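Local atomic coordinates of putative transcriptional coactivator P15 (PDB entry 4BG7), a protein that probably binds DNA, as a phage relative of the eukaryotic transcription coactivator PC4 that is implicated in recombination-dependent DNA replication. Residues Leu47-Ile50 / Asn51-Phe55; Pro64-Leu67 / Glu68-Ser71; Gln72-Tyr75 / Ala76-Ile80; Leu87-Val90 / Gln91-Glu95. All blocks are in the same frame, centred on the assembly; numbering follows the deposited sequence.

Interaction 1: residues Leu47-Ile50 / Asn51-Phe55; sequences LLDI and NDEWF
At the tip of the beta hairpin made by strands 38-48 and 54-64, the Asp49 carboxylate meets Asn51 and Glu53 across the bend. It turns inward: CG sits between the backbone N and the carbonyl carbon (chi1 86°), which brings OD1 to the backbone of the turn and the residue after it. There Asp49 OD1 takes a straight hydrogen bond from Glu53 N at 3.0 Å and a weak one from Asn51 N. The other oxygen, Asp49 OD2, accepts Asn51 ND2 at 3.0 Å; Asp49 OD2 lies in the plane of the Asn51 amide, while ND2 meets the carboxylate from above its plane (55° out of it). A water bonded to OD2 also reaches Glu53 OE1, weakly, and so spans two acidic groups. The backbone underneath is a type I beta turn from Asp49 to Asp52, closed by Asp52 N to Asp49 O, and Asp49 N bonds back to Glu53 O at 2.9 Å. Further from the tip, Leu47 and Phe55 form an antiparallel hydrogen-bonded pair. The Phe55 ring approaches the Asp49 carboxylate obliquely, Phe55 CE1 3.2 Å from Asp49 OD2, with ring and carboxylate planes 39° apart. Leu48 and Trp54, the non-hydrogen-bonded pair, project from the other side of the ribbon. Here CD2 of Leu48 sits over the six-membered ring of Trp54, 3.6 Å from its centroid and almost on the ring normal, a CH-pi contact. The indole also packs on Gln27 and Arg29 of strand 26-35, and the Leu48 backbone bonds to Gly25.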
loop_
_atom_site.group_PDB
_atom_site.type_symbol
_atom_site.label_atom_id
_atom_site.label_comp_id
_atom_site.label_asym_id
_atom_site.label_seq_id
_atom_site.Cartn_x
_atom_site.Cartn_y
_atom_site.Cartn_z
ATOM N N LEU A 47 -9.404 6.235 14.227
ATOM C CA LEU A 47 -9.575 5.594 15.504
ATOM C C LEU A 47 -10.970 5.794 16.020
ATOM O O LEU A 47 -11.568 6.828 15.818
ATOM C CB LEU A 47 -8.605 6.185 16.573
ATOM C CG LEU A 47 -7.328 5.396 16.848
ATOM C CD1 LEU A 47 -6.681 4.991 15.513
ATOM C CD2 LEU A 47 -6.361 6.209 17.682
ATOM N N LEU A 48 -11.454 4.806 16.766
ATOM C CA LEU A 48 -12.771 4.875 17.381
ATOM C C LEU A 48 -12.723 5.759 18.586
ATOM O O LEU A 48 -11.759 5.687 19.312
ATOM C CB LEU A 48 -13.240 3.487 17.825
ATOM C CG LEU A 48 -13.837 2.534 16.779
ATOM C CD1 LEU A 48 -14.110 1.161 17.437
ATOM C CD2 LEU A 48 -15.086 3.164 16.171
ATOM N N ASP A 49 -13.780 6.537 18.808
ATOM C CA ASP A 49 -14.060 7.115 20.087
ATOM C C ASP A 49 -14.946 6.230 20.915
ATOM O O ASP A 49 -15.349 5.148 20.441
ATOM C CB ASP A 49 -14.545 8.567 19.992
ATOM C CG ASP A 49 -16.061 8.729 19.766
ATOM O OD1 ASP A 49 -16.778 7.754 19.397
ATOM O OD2 ASP A 49 -16.502 9.893 19.974
ATOM N N ILE A 50 -15.265 6.657 22.159
ATOM C CA ILE A 50 -16.121 5.822 23.037
ATOM C C ILE A 50 -17.570 5.736 22.567
ATOM O O ILE A 50 -18.316 4.899 23.024
ATOM C CB ILE A 50 -16.086 6.296 24.501
ATOM C CG1 ILE A 50 -16.679 7.712 24.643
ATOM C CG2 ILE A 50 -14.687 6.231 25.013
ATOM C CD1 ILE A 50 -17.030 8.013 26.098
ATOM N N ASN A 51 -17.968 6.613 21.655
ATOM C CA ASN A 51 -19.304 6.609 21.087
ATOM C C ASN A 51 -19.325 5.815 19.820
ATOM O O ASN A 51 -20.311 5.829 19.128
ATOM C CB ASN A 51 -19.787 8.063 20.844
ATOM C CG ASN A 51 -19.620 8.937 22.077
ATOM O OD1 ASN A 51 -20.414 8.851 23.021
ATOM N ND2 ASN A 51 -18.544 9.740 22.117
ATOM N N ASP A 52 -18.227 5.129 19.525
ATOM C CA ASP A 52 -18.100 4.256 18.374
ATOM C C ASP A 52 -18.188 4.991 17.011
ATOM O O ASP A 52 -18.745 4.452 16.065
ATOM C CB ASP A 52 -19.117 3.089 18.430
ATOM C CG ASP A 52 -18.728 2.011 19.436
ATOM O OD1 ASP A 52 -17.729 1.355 19.271
ATOM O OD2 ASP A 52 -19.474 1.791 20.371
ATOM N N GLU A 53 -17.690 6.229 16.957
ATOM C CA GLU A 53 -17.535 6.988 15.727
ATOM C C GLU A 53 -16.046 7.004 15.379
ATOM O O GLU A 53 -15.188 6.996 16.266
ATOM C CB GLU A 53 -18.068 8.416 15.922
ATOM C CG GLU A 53 -19.557 8.447 16.277
ATOM C CD GLU A 53 -20.134 9.828 16.451
ATOM O OE1 GLU A 53 -19.393 10.813 16.491
ATOM O OE2 GLU A 53 -21.363 9.953 16.567
ATOM N N TRP A 54 -15.748 7.081 14.086
ATOM C CA TRP A 54 -14.385 7.067 13.535
ATOM C C TRP A 54 -13.883 8.475 13.405
ATOM O O TRP A 54 -14.565 9.364 12.858
ATOM C CB TRP A 54 -14.387 6.462 12.149
ATOM C CG TRP A 54 -14.685 5.001 12.192
ATOM C CD1 TRP A 54 -15.863 4.363 11.800
ATOM C CD2 TRP A 54 -13.820 3.954 12.691
ATOM N NE1 TRP A 54 -15.769 3.028 12.028
ATOM C CE2 TRP A 54 -14.567 2.709 12.554
ATOM C CE3 TRP A 54 -12.560 3.916 13.240
ATOM C CZ2 TRP A 54 -14.053 1.520 12.952
ATOM C CZ3 TRP A 54 -12.050 2.705 13.652
ATOM C CH2 TRP A 54 -12.789 1.525 13.490
ATOM N N PHE A 55 -12.691 8.688 13.958
ATOM C CA PHE A 55 -12.032 9.959 13.960
ATOM C C PHE A 55 -10.740 9.801 13.138
ATOM O O PHE A 55 -9.884 9.001 13.492
ATOM C CB PHE A 55 -11.678 10.365 15.405
ATOM C CG PHE A 55 -12.819 10.959 16.156
ATOM C CD1 PHE A 55 -13.854 10.143 16.637
ATOM C CD2 PHE A 55 -12.860 12.326 16.451
ATOM C CE1 PHE A 55 -14.921 10.691 17.315
ATOM C CE2 PHE A 55 -13.945 12.892 17.104
ATOM C CZ PHE A 55 -14.967 12.074 17.571
HETATM O O HOH W 1 -18.648 10.964 19.021
#

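Interaction 2: residues Pro64-Leu67 / Glu68-Ser71; sequences PYTL and ETTS
Thr66 and Thr69 exchange hydrogen bonds where the chain leaves strand 54-64 and enters helix 67-83. Thr66 OG1 accepts Thr69 N at 3.2 Å, nearly straight, capping one of the amides at the helix start. In return Thr69 OG1 accepts Thr66 N at 3.1 Å. The same hydroxyl, Thr69 OG1, donates to Pro64 O at 2.6 Å, coming in above that carbonyl plane, so one oxygen ties the last residue of the strand to the N-cap. A chi1 of 61° sets OG1 between the backbone N and the carbonyl carbon of Thr69, from where it reaches back to Pro64 O and Thr66 N.

The carbonyls of Thr66 and Leu67 are each gripped twice. Thr70 OG1 donates to Thr66 O at 2.7 Å, and Thr70 N bonds the same oxygen from the opposite face of its plane. Leu67 O likewise takes Ser71 N and Ser71 OG. The other branch of Thr70, CG2, rests against Tyr65 CD1 at 3.4 Å. Tyr65 OH has its partner across the dimer, Ser84 OG of the second subunit, while Trp21 of that subunit packs on Pro64 and Thr69. Reciprocal bonding between the N-cap Thr66 and Thr69 is the capping box, here marking the passage from the antiparallel sheet into the first helix.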
loop_
_atom_site.group_PDB
_atom_site.type_symbol
_atom_site.label_atom_id
_atom_site.label_comp_id
_atom_site.label_asym_id
_atom_site.label_seq_id
_atom_site.Cartn_x
_atom_site.Cartn_y
_atom_site.Cartn_z
ATOM N N PRO A 64 5.309 8.853 -2.542
ATOM C CA PRO A 64 4.692 9.550 -3.668
ATOM C C PRO A 64 3.703 8.769 -4.541
ATOM O O PRO A 64 3.825 7.563 -4.780
ATOM C CB PRO A 64 5.894 10.005 -4.527
ATOM C CG PRO A 64 7.066 9.904 -3.652
ATOM C CD PRO A 64 6.760 8.946 -2.543
ATOM N N TYR A 65 2.681 9.487 -4.975
ATOM C CA TYR A 65 1.650 8.975 -5.840
ATOM C C TYR A 65 1.872 9.547 -7.214
ATOM O O TYR A 65 1.371 10.643 -7.485
ATOM C CB TYR A 65 0.281 9.442 -5.323
ATOM C CG TYR A 65 -0.975 8.899 -6.032
ATOM C CD1 TYR A 65 -1.286 7.534 -6.050
ATOM C CD2 TYR A 65 -1.909 9.765 -6.585
ATOM C CE1 TYR A 65 -2.473 7.069 -6.630
ATOM C CE2 TYR A 65 -3.098 9.319 -7.125
ATOM C CZ TYR A 65 -3.361 7.976 -7.189
ATOM O OH TYR A 65 -4.558 7.571 -7.741
ATOM N N THR A 66 2.574 8.812 -8.066
ATOM C CA THR A 66 2.899 9.255 -9.388
ATOM C C THR A 66 2.587 8.084 -10.320
ATOM O O THR A 66 2.294 6.966 -9.845
ATOM C CB THR A 66 4.386 9.644 -9.492
ATOM O OG1 THR A 66 5.202 8.516 -9.161
ATOM C CG2 THR A 66 4.711 10.786 -8.554
ATOM N N LEU A 67 2.654 8.321 -11.636
ATOM C CA LEU A 67 2.565 7.200 -12.608
ATOM C C LEU A 67 3.631 6.159 -12.338
ATOM O O LEU A 67 3.362 4.961 -12.401
ATOM C CB LEU A 67 2.638 7.643 -14.085
ATOM C CG LEU A 67 1.516 8.573 -14.555
ATOM C CD1 LEU A 67 1.754 9.004 -16.016
ATOM C CD2 LEU A 67 0.105 8.039 -14.317
ATOM N N GLU A 68 4.844 6.603 -12.023
ATOM C CA GLU A 68 5.905 5.658 -11.727
ATOM C C GLU A 68 5.639 4.728 -10.550
ATOM O O GLU A 68 5.832 3.506 -10.642
ATOM C CB GLU A 68 7.217 6.378 -11.421
ATOM C CG GLU A 68 7.997 6.738 -12.666
ATOM C CD GLU A 68 9.453 6.286 -12.601
ATOM O OE1 GLU A 68 10.096 6.459 -11.528
ATOM O OE2 GLU A 68 9.950 5.742 -13.622
ATOM N N THR A 69 5.288 5.323 -9.415
ATOM C CA THR A 69 5.088 4.528 -8.209
ATOM C C THR A 69 3.832 3.664 -8.321
ATOM O O THR A 69 3.817 2.502 -7.851
ATOM C CB THR A 69 5.061 5.373 -6.915
ATOM O OG1 THR A 69 3.967 6.285 -7.002
ATOM C CG2 THR A 69 6.366 6.140 -6.731
ATOM N N THR A 70 2.785 4.199 -8.905
ATOM C CA THR A 70 1.560 3.439 -9.041
ATOM C C THR A 70 1.749 2.286 -9.995
ATOM O O THR A 70 1.336 1.172 -9.676
ATOM C CB THR A 70 0.388 4.308 -9.408
ATOM O OG1 THR A 70 0.651 5.026 -10.626
ATOM C CG2 THR A 70 0.033 5.309 -8.256
ATOM N N SER A 71 2.403 2.534 -11.151
ATOM C CA SER A 71 2.736 1.482 -12.125
ATOM C C SER A 71 3.668 0.436 -11.482
ATOM O O SER A 71 3.473 -0.764 -11.640
ATOM C CB SER A 71 3.411 2.085 -13.360
ATOM O OG SER A 71 2.482 2.939 -13.957
#

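Interaction 3: residues Gln72-Tyr75 / Ala76-Ile80; sequences QLFY and AFTQI
Tyr75 runs alongside Gln79, one helical turn on, both side chains pointing the same way. The end of the glutamine lies against the phenol: Gln79 OE1 is 3.0 Å from Tyr75 OH and 3.3 Å from Tyr75 CZ. Ring and amide planes stand 78° apart, so the two flat groups meet steeply rather than stack. Each side chain leaves with CG anti to the backbone N (chi1 158° in Tyr75 and 174° in Gln79), which sends both in the same direction off the helix.

Thr78 sits on another side of the helix. Its OG1 donates to Phe74 O at 2.7 Å, and its own N bonds the same oxygen from the opposite face of the carbonyl plane. The methyl CG2 of Thr78 is thereby turned to the Phe74 ring, 3.9 Å from Phe74 CE1. Leu73 CD1 approaches Phe77 CB more loosely, at 4.3 Å, and Phe77 N bonds to Leu73 O. Neighbouring faces serve the dimer: Leu73 and Ala76 pack on Leu20 and Ile18 of the second subunit, and Gln72 NE2 bonds to Ile19 O there. Side chains paired at i and i+4 over regular backbone bonds are the mark of an alpha helix, here the middle of 67-83.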
loop_
_atom_site.group_PDB
_atom_site.type_symbol
_atom_site.label_atom_id
_atom_site.label_comp_id
_atom_site.label_asym_id
_atom_site.label_seq_id
_atom_site.Cartn_x
_atom_site.Cartn_y
_atom_site.Cartn_z
ATOM N N GLN A 72 4.639 0.874 -10.703
ATOM C CA GLN A 72 5.518 -0.126 -10.038
ATOM C C GLN A 72 4.743 -0.968 -9.014
ATOM O O GLN A 72 4.969 -2.145 -8.857
ATOM C CB GLN A 72 6.654 0.559 -9.364
ATOM C CG GLN A 72 7.654 -0.338 -8.640
ATOM C CD GLN A 72 8.340 -1.355 -9.551
ATOM O OE1 GLN A 72 8.300 -1.217 -10.772
ATOM N NE2 GLN A 72 9.018 -2.361 -8.948
ATOM N N LEU A 73 3.858 -0.341 -8.267
ATOM C CA LEU A 73 3.067 -1.112 -7.280
ATOM C C LEU A 73 2.133 -2.108 -7.981
ATOM O O LEU A 73 2.103 -3.294 -7.629
ATOM C CB LEU A 73 2.303 -0.158 -6.340
ATOM C CG LEU A 73 1.346 -0.792 -5.328
ATOM C CD1 LEU A 73 2.039 -1.888 -4.509
ATOM C CD2 LEU A 73 0.688 0.293 -4.431
ATOM N N PHE A 74 1.452 -1.658 -9.018
ATOM C CA PHE A 74 0.505 -2.491 -9.790
ATOM C C PHE A 74 1.291 -3.686 -10.330
ATOM O O PHE A 74 0.907 -4.864 -10.167
ATOM C CB PHE A 74 -0.128 -1.707 -10.966
ATOM C CG PHE A 74 -1.335 -2.366 -11.586
ATOM C CD1 PHE A 74 -1.196 -3.417 -12.480
ATOM C CD2 PHE A 74 -2.628 -1.921 -11.277
ATOM C CE1 PHE A 74 -2.290 -4.012 -13.025
ATOM C CE2 PHE A 74 -3.770 -2.532 -11.824
ATOM C CZ PHE A 74 -3.588 -3.584 -12.705
ATOM N N TYR A 75 2.444 -3.377 -10.903
ATOM C CA TYR A 75 3.339 -4.452 -11.391
ATOM C C TYR A 75 3.789 -5.440 -10.275
ATOM O O TYR A 75 3.683 -6.739 -10.435
ATOM C CB TYR A 75 4.508 -3.842 -12.162
ATOM C CG TYR A 75 5.721 -4.727 -12.247
ATOM C CD1 TYR A 75 5.771 -5.783 -13.125
ATOM C CD2 TYR A 75 6.742 -4.597 -11.325
ATOM C CE1 TYR A 75 6.889 -6.601 -13.180
ATOM C CE2 TYR A 75 7.834 -5.386 -11.363
ATOM C CZ TYR A 75 7.914 -6.382 -12.310
ATOM O OH TYR A 75 9.029 -7.168 -12.299
ATOM N N ALA A 76 4.313 -4.880 -9.171
ATOM C CA ALA A 76 4.930 -5.726 -8.111
ATOM C C ALA A 76 3.885 -6.564 -7.433
ATOM O O ALA A 76 4.118 -7.805 -7.195
ATOM C CB ALA A 76 5.754 -4.916 -7.053
ATOM N N PHE A 77 2.734 -5.934 -7.181
ATOM C CA PHE A 77 1.626 -6.606 -6.511
ATOM C C PHE A 77 1.003 -7.708 -7.399
ATOM O O PHE A 77 0.779 -8.867 -6.961
ATOM C CB PHE A 77 0.604 -5.555 -6.117
ATOM C CG PHE A 77 -0.573 -6.067 -5.291
ATOM C CD1 PHE A 77 -0.409 -6.955 -4.279
ATOM C CD2 PHE A 77 -1.812 -5.577 -5.515
ATOM C CE1 PHE A 77 -1.484 -7.372 -3.517
ATOM C CE2 PHE A 77 -2.884 -5.949 -4.722
ATOM C CZ PHE A 77 -2.712 -6.872 -3.750
ATOM N N THR A 78 0.773 -7.407 -8.662
ATOM C CA THR A 78 0.269 -8.446 -9.561
ATOM C C THR A 78 1.312 -9.508 -9.805
ATOM O O THR A 78 0.954 -10.639 -10.014
ATOM C CB THR A 78 -0.294 -7.920 -10.909
ATOM O OG1 THR A 78 0.677 -7.163 -11.583
ATOM C CG2 THR A 78 -1.515 -7.097 -10.694
ATOM N N GLN A 79 2.593 -9.181 -9.735
ATOM C CA GLN A 79 3.620 -10.188 -9.913
ATOM C C GLN A 79 3.660 -11.186 -8.746
ATOM O O GLN A 79 3.853 -12.398 -8.943
ATOM C CB GLN A 79 4.997 -9.577 -10.043
ATOM C CG GLN A 79 6.098 -10.623 -10.089
ATOM C CD GLN A 79 7.375 -10.109 -10.667
ATOM O OE1 GLN A 79 7.394 -9.584 -11.793
ATOM N NE2 GLN A 79 8.470 -10.220 -9.885
ATOM N N ILE A 80 3.561 -10.658 -7.531
ATOM C CA ILE A 80 3.622 -11.483 -6.340
ATOM C C ILE A 80 2.409 -12.402 -6.405
ATOM O O ILE A 80 2.522 -13.622 -6.108
ATOM C CB ILE A 80 3.686 -10.620 -5.016
ATOM C CG1 ILE A 80 5.109 -10.058 -4.865
ATOM C CG2 ILE A 80 3.260 -11.482 -3.814
ATOM C CD1 ILE A 80 5.297 -8.992 -3.796
#

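Interaction 4: residues Leu87-Val90 / Gln91-Glu95; sequences LHEV and QKRAE
Leu87 opens helix 87-98 by lying across the side chain of Gln91. Its CD1 is 3.8 Å from Gln91 CD, so the methyl meets the carbon of the amide group and the chain leading to it, and Leu87 O receives Gln91 N at 2.9 Å. Leu87 also packs on Thr78, Leu81 and Ser82 of helix 67-83. His88 contributes its carbonyl, which accepts Lys92 N. Glu89 follows with both its carbonyl and its carboxylate. Glu89 O accepts Arg93 N almost straight, at 2.9 Å, with a weaker share from Lys92 N. The Glu89 side chain bends at chi2 (44°), folding the carboxylate over toward Arg93: Glu89 OE2 makes a salt bridge with Arg93 NH1 at 3.3 Å, poorly angled as a hydrogen bond, the carboxylate and guanidinium planes 73° apart. Lys92 NZ is 4.5 Å from Glu89 OE2, beyond a salt bridge, and pairs with Glu96. Val90 O accepts Ala94 N at 2.8 Å, while the valine side chain packs on Leu81 and on Thr70 of the second subunit. Arg93 NH2 has a salt bridge to Glu68 of the second subunit. One guanidinium is thus shared between Glu89, weakly, and that Glu68; its charge is countered from both subunits, an ionic link beside the apolar contact of Val90.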
loop_
_atom_site.group_PDB
_atom_site.type_symbol
_atom_site.label_atom_id
_atom_site.label_comp_id
_atom_site.label_asym_id
_atom_site.label_seq_id
_atom_site.Cartn_x
_atom_site.Cartn_y
_atom_site.Cartn_z
ATOM N N LEU A 87 -3.660 -14.804 -8.981
ATOM C CA LEU A 87 -4.099 -13.475 -9.485
ATOM C C LEU A 87 -5.525 -13.412 -10.007
ATOM O O LEU A 87 -6.339 -12.481 -9.706
ATOM C CB LEU A 87 -3.124 -12.992 -10.524
ATOM C CG LEU A 87 -3.437 -11.605 -11.116
ATOM C CD1 LEU A 87 -3.473 -10.538 -10.012
ATOM C CD2 LEU A 87 -2.313 -11.343 -12.077
ATOM N N HIS A 88 -5.925 -14.424 -10.783
ATOM C CA HIS A 88 -7.305 -14.420 -11.282
ATOM C C HIS A 88 -8.360 -14.408 -10.194
ATOM O O HIS A 88 -9.344 -13.704 -10.298
ATOM C CB HIS A 88 -7.524 -15.633 -12.223
ATOM C CG HIS A 88 -8.947 -15.781 -12.694
ATOM N ND1 HIS A 88 -9.356 -15.357 -13.899
ATOM C CD2 HIS A 88 -10.075 -16.363 -12.070
ATOM C CE1 HIS A 88 -10.673 -15.620 -14.062
ATOM N NE2 HIS A 88 -11.124 -16.238 -12.928
ATOM N N GLU A 89 -8.172 -15.205 -9.144
ATOM C CA GLU A 89 -9.174 -15.274 -8.048
ATOM C C GLU A 89 -9.207 -13.883 -7.325
ATOM O O GLU A 89 -10.288 -13.318 -7.093
ATOM C CB GLU A 89 -8.798 -16.399 -7.028
ATOM C CG GLU A 89 -9.822 -16.646 -5.888
ATOM C CD GLU A 89 -11.295 -16.669 -6.348
ATOM O OE1 GLU A 89 -11.695 -17.571 -7.111
ATOM O OE2 GLU A 89 -12.087 -15.787 -5.943
ATOM N N VAL A 90 -8.017 -13.332 -7.084
ATOM C CA VAL A 90 -7.942 -12.003 -6.387
ATOM C C VAL A 90 -8.646 -10.920 -7.215
ATOM O O VAL A 90 -9.418 -10.133 -6.660
ATOM C CB VAL A 90 -6.483 -11.661 -6.002
ATOM C CG1 VAL A 90 -6.354 -10.243 -5.409
ATOM C CG2 VAL A 90 -5.960 -12.715 -5.047
ATOM N N GLN A 91 -8.415 -10.883 -8.536
ATOM C CA GLN A 91 -9.128 -9.915 -9.414
ATOM C C GLN A 91 -10.644 -10.110 -9.476
ATOM O O GLN A 91 -11.405 -9.145 -9.624
ATOM C CB GLN A 91 -8.522 -9.820 -10.830
ATOM C CG GLN A 91 -7.044 -9.455 -10.796
ATOM C CD GLN A 91 -6.372 -9.354 -12.178
ATOM O OE1 GLN A 91 -5.612 -8.428 -12.434
ATOM N NE2 GLN A 91 -6.642 -10.306 -13.053
ATOM N N LYS A 92 -11.085 -11.354 -9.334
ATOM C CA LYS A 92 -12.521 -11.676 -9.377
ATOM C C LYS A 92 -13.170 -11.173 -8.100
ATOM O O LYS A 92 -14.149 -10.462 -8.128
ATOM C CB LYS A 92 -12.707 -13.200 -9.485
ATOM C CG LYS A 92 -14.170 -13.675 -9.508
ATOM C CD LYS A 92 -14.248 -15.141 -9.089
ATOM C CE LYS A 92 -15.693 -15.641 -9.044
ATOM N NZ LYS A 92 -16.266 -15.567 -7.665
ATOM N N ARG A 93 -12.553 -11.543 -6.987
ATOM C CA ARG A 93 -12.929 -11.066 -5.641
ATOM C C ARG A 93 -12.864 -9.544 -5.554
ATOM O O ARG A 93 -13.701 -8.957 -4.886
ATOM C CB ARG A 93 -11.990 -11.678 -4.601
ATOM C CG ARG A 93 -12.635 -12.095 -3.290
ATOM C CD ARG A 93 -13.147 -13.539 -3.339
ATOM N NE ARG A 93 -12.786 -14.291 -2.125
ATOM C CZ ARG A 93 -11.680 -15.024 -1.968
ATOM N NH1 ARG A 93 -10.795 -15.150 -2.946
ATOM N NH2 ARG A 93 -11.467 -15.654 -0.822
ATOM N N ALA A 94 -11.873 -8.900 -6.207
ATOM C CA ALA A 94 -11.813 -7.406 -6.228
ATOM C C ALA A 94 -12.969 -6.770 -7.004
ATOM O O ALA A 94 -13.498 -5.725 -6.589
ATOM C CB ALA A 94 -10.484 -6.881 -6.763
ATOM N N GLU A 95 -13.374 -7.379 -8.113
ATOM C CA GLU A 95 -14.535 -6.879 -8.884
ATOM C C GLU A 95 -15.843 -7.109 -8.083
ATOM O O GLU A 95 -16.757 -6.280 -8.090
ATOM C CB GLU A 95 -14.582 -7.558 -10.253
ATOM C CG GLU A 95 -15.670 -7.076 -11.187
ATOM C CD GLU A 95 -15.571 -5.606 -11.555
ATOM O OE1 GLU A 95 -14.721 -4.883 -10.998
ATOM O OE2 GLU A 95 -16.357 -5.163 -12.417
#

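In the fold
Interaction 1 stands apart at the hairpin tip, its centre about 32 to 34 Å from the centres of the other three and its nearest atoms at least about 21 Å from theirs; no other chain of the dimer reaches it. Interactions 2 and 3 are successive pieces of helix 67-83, their centres about 12 Å apart. Interaction 4, on helix 87-98, touches interaction 3 where Thr78 O meets Leu87 CD2 at 3.9 Å, with centres about 14 Å apart. Within one chain interactions 2 and 4 do not touch, yet across the dimer they meet: Glu68 and Thr70 of one subunit face Arg93 and Val90 of the other. Three of the four contacts therefore border the subunit interface.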